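Local coordinates for protein aspergillopepsin-2 heavy chain (Aspergillus niger var. macrosporus, PDB 1Y43) that forms the larger part of an acid endopeptidase of the peptidase G1 family, probably of the glutamic type, that cleaves proteins, at residues 16-21 with 99-104. Numbering follows the deposited sequence.
Sequences DTCETA and DLCETN
The carboxamide of Asn-104 is the flat group here: the hydroxyl of Thr-17 lies at its ND2 edge, while the N-H groups of Asp-16 and Thr-17 approach OD1 from one face. Asn-104 ND2 donates in the amide plane to Thr-17 OG1 at 2.7 Å. Asn-104 OD1 takes Thr-17 N (2.8 Å) and Asp-16 N (2.9 Å), tilted 22° and 27° from the plane; Cys-18 N adds a weak third bond. Thr-17 OG1 sits between its own N and carbonyl carbon (chi1 59°), where it can take the amide hydrogen and also meet a water at 2.6 Å; that water reaches Thr-103 OG1 weakly. Cys-18 SG, anti to its backbone N, forms a disulfide with Cys-101 SG at 2.0 Å, and Thr-103 OG1 packs on Cys-18 CB at 3.5 Å. Further on, Thr-20 OG1 donates to Asp-99 O at 2.8 Å, almost in line with the carbonyl, and Ala-21 CB rests 4.0 Å from Leu-100 CD2. Both carboxylate oxygens of Asp-14 accept backbone N-H groups from Cys-101 to Asn-104. The contact thus clips the loop joining strands 4-13 and 22-32 to the loop leading into strand 104-114, in an all-beta, concanavalin-like fold, beside an interface where Asn-104 pairs with a strand of the other protein chain. One covalent bridge between segments far apart in sequence, flanked by hydrogen bonds from side chains to backbone and to a hydroxyl, ties two irregular loops; the buried amide uses both its polar atoms to hold Asp-16 and Thr-17, which fixes the rotation of its own plane.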
ATOM      1  N   ASP B  16       3.534  -6.714   9.535  1.00  7.46           N
ATOM      2  CA  ASP B  16       4.381  -5.982  10.477  1.00  8.56           C
ATOM      3  C   ASP B  16       4.677  -6.843  11.707  1.00  9.44           C
ATOM      4  O   ASP B  16       5.832  -7.172  11.965  1.00 13.04           O
ATOM      5  CB  ASP B  16       3.745  -4.647  10.873  1.00  8.84           C
ATOM      6  CG  ASP B  16       4.640  -3.816  11.780  1.00 10.86           C
ATOM      7  OD1 ASP B  16       5.830  -4.148  11.960  1.00 15.06           O
ATOM      8  OD2 ASP B  16       4.150  -2.817  12.320  1.00 14.82           O
ATOM      9  N   THR B  17       3.651  -7.175  12.488  1.00  8.25           N
ATOM     10  CA  THR B  17       3.836  -8.033  13.664  1.00  9.05           C
ATOM     11  C   THR B  17       3.392  -9.466  13.359  1.00  9.46           C
ATOM     12  O   THR B  17       3.524 -10.366  14.191  1.00  9.79           O
ATOM     13  CB  THR B  17       3.083  -7.510  14.910  1.00  8.15           C
ATOM     14  OG1 THR B  17       1.684  -7.416  14.628  1.00 10.25           O
ATOM     15  CG2 THR B  17       3.602  -6.140  15.311  1.00 10.14           C
ATOM     16  N   CYS B  18       2.792  -9.655  12.188  1.00  8.70           N
ATOM     17  CA  CYS B  18       2.348 -10.971  11.745  1.00  8.40           C
ATOM     18  C   CYS B  18       3.254 -11.275  10.561  1.00  9.33           C
ATOM     19  O   CYS B  18       3.171 -10.605   9.537  1.00  9.18           O
ATOM     20  CB  CYS B  18       0.899 -10.917  11.289  1.00  8.07           C
ATOM     21  SG  CYS B  18       0.399 -12.493  10.545  1.00  8.41           S
ATOM     22  N   GLU B  19       4.104 -12.287  10.696  1.00  9.68           N
ATOM     23  CA  GLU B  19       5.083 -12.615   9.658  1.00 12.75           C
ATOM     24  C   GLU B  19       4.744 -13.665   8.610  1.00 11.96           C
ATOM     25  O   GLU B  19       5.489 -13.830   7.647  1.00 13.20           O
ATOM     26  CB  GLU B  19       6.392 -13.073  10.306  1.00 16.09           C
ATOM     27  CG  GLU B  19       6.759 -12.371  11.601  1.00 21.86           C
ATOM     28  CD  GLU B  19       7.171 -10.931  11.395  1.00 25.94           C
ATOM     29  OE1 GLU B  19       7.838 -10.632  10.376  1.00 28.56           O
ATOM     30  OE2 GLU B  19       6.835 -10.101  12.272  1.00 29.15           O
ATOM     31  N   THR B  20       3.649 -14.381   8.777  1.00 10.41           N
ATOM     32  CA  THR B  20       3.337 -15.450   7.845  1.00  9.53           C
ATOM     33  C   THR B  20       2.668 -15.087   6.512  1.00  9.20           C
ATOM     34  O   THR B  20       2.679 -15.893   5.575  1.00  9.42           O
ATOM     35  CB  THR B  20       2.536 -16.530   8.582  1.00 10.08           C
ATOM     36  OG1 THR B  20       1.458 -15.897   9.283  1.00  9.94           O
ATOM     37  CG2 THR B  20       3.440 -17.243   9.618  1.00 10.30           C
ATOM     38  N   ALA B  21       2.112 -13.876   6.414  1.00  8.34           N
ATOM     39  CA  ALA B  21       1.456 -13.447   5.182  1.00  6.68           C
ATOM     40  C   ALA B  21       1.141 -11.972   5.180  1.00  6.50           C
ATOM     41  O   ALA B  21       1.216 -11.304   6.215  1.00  7.08           O
ATOM     42  CB  ALA B  21       0.164 -14.219   4.975  1.00  9.10           C
ATOM     43  N   ASP B  99      -1.069 -18.043   6.023  1.00 10.86           N
ATOM     44  CA  ASP B  99      -2.244 -17.691   6.811  1.00 10.43           C
ATOM     45  C   ASP B  99      -2.100 -16.333   7.447  1.00  9.04           C
ATOM     46  O   ASP B  99      -1.065 -16.014   8.014  1.00  8.09           O
ATOM     47  CB  ASP B  99      -2.486 -18.706   7.934  1.00 12.17           C
ATOM     48  CG  ASP B  99      -2.970 -20.041   7.425  1.00 14.79           C
ATOM     49  OD1 ASP B  99      -3.450 -20.119   6.272  1.00 17.50           O
ATOM     50  OD2 ASP B  99      -2.858 -21.028   8.178  1.00 18.02           O
ATOM     51  N   LEU B 100      -3.165 -15.541   7.370  1.00  8.19           N
ATOM     52  CA  LEU B 100      -3.178 -14.224   7.978  1.00  6.83           C
ATOM     53  C   LEU B 100      -3.369 -14.368   9.486  1.00  7.04           C
ATOM     54  O   LEU B 100      -3.897 -15.374   9.952  1.00  8.23           O
ATOM     55  CB  LEU B 100      -4.366 -13.427   7.453  1.00  7.60           C
ATOM     56  CG  LEU B 100      -4.363 -13.073   5.976  1.00  7.62           C
ATOM     57  CD1 LEU B 100      -5.697 -12.412   5.625  1.00  7.93           C
ATOM     58  CD2 LEU B 100      -3.188 -12.147   5.694  1.00  7.06           C
ATOM     59  N   CYS B 101      -2.890 -13.389  10.248  1.00  6.67           N
ATOM     60  CA  CYS B 101      -3.113 -13.361  11.697  1.00  7.22           C
ATOM     61  C   CYS B 101      -4.253 -12.368  11.941  1.00  6.28           C
ATOM     62  O   CYS B 101      -4.922 -12.421  12.967  1.00  6.40           O
ATOM     63  CB  CYS B 101      -1.909 -12.809  12.458  1.00  7.11           C
ATOM     64  SG  CYS B 101      -0.308 -13.559  12.124  1.00  8.51           S
ATOM     65  N   GLU B 102      -4.407 -11.424  11.008  1.00  5.69           N
ATOM     66  CA  GLU B 102      -5.405 -10.357  11.077  1.00  6.03           C
ATOM     67  C   GLU B 102      -5.114  -9.390  12.228  1.00  5.91           C
ATOM     68  O   GLU B 102      -6.025  -8.828  12.843  1.00  6.30           O
ATOM     69  CB  GLU B 102      -6.830 -10.929  11.124  1.00  5.94           C
ATOM     70  CG  GLU B 102      -7.169 -11.716   9.872  1.00  7.35           C
ATOM     71  CD  GLU B 102      -8.593 -12.243   9.833  1.00  8.69           C
ATOM     72  OE1 GLU B 102      -9.304 -12.205  10.858  1.00 10.87           O
ATOM     73  OE2 GLU B 102      -8.995 -12.691   8.744  1.00 10.66           O
ATOM     74  N   THR B 103      -3.821  -9.163  12.474  1.00  5.22           N
ATOM     75  CA  THR B 103      -3.384  -8.278  13.546  1.00  4.98           C
ATOM     76  C   THR B 103      -2.875  -6.918  13.089  1.00  5.03           C
ATOM     77  O   THR B 103      -2.659  -6.041  13.916  1.00  5.42           O
ATOM     78  CB  THR B 103      -2.330  -8.957  14.459  1.00  5.63           C
ATOM     79  OG1 THR B 103      -1.222  -9.387  13.667  1.00  7.21           O
ATOM     80  CG2 THR B 103      -2.944 -10.167  15.176  1.00  6.36           C
ATOM     81  N   ASN B 104      -2.636  -6.744  11.789  1.00  4.54           N
ATOM     82  CA  ASN B 104      -2.185  -5.433  11.294  1.00  4.68           C
ATOM     83  C   ASN B 104      -3.051  -4.977  10.111  1.00  4.24           C
ATOM     84  O   ASN B 104      -3.465  -5.801   9.290  1.00  4.64           O
ATOM     85  CB  ASN B 104      -0.757  -5.476  10.754  1.00  4.76           C
ATOM     86  CG  ASN B 104       0.225  -6.156  11.669  1.00  6.79           C
ATOM     87  OD1 ASN B 104       1.171  -6.777  11.202  1.00  7.10           O
ATOM     88  ND2 ASN B 104       0.039  -5.997  12.980  1.00  7.56           N
TER
HETATM   89  O   HOH W   1       0.244  -8.445  16.562  1.00 16.99           O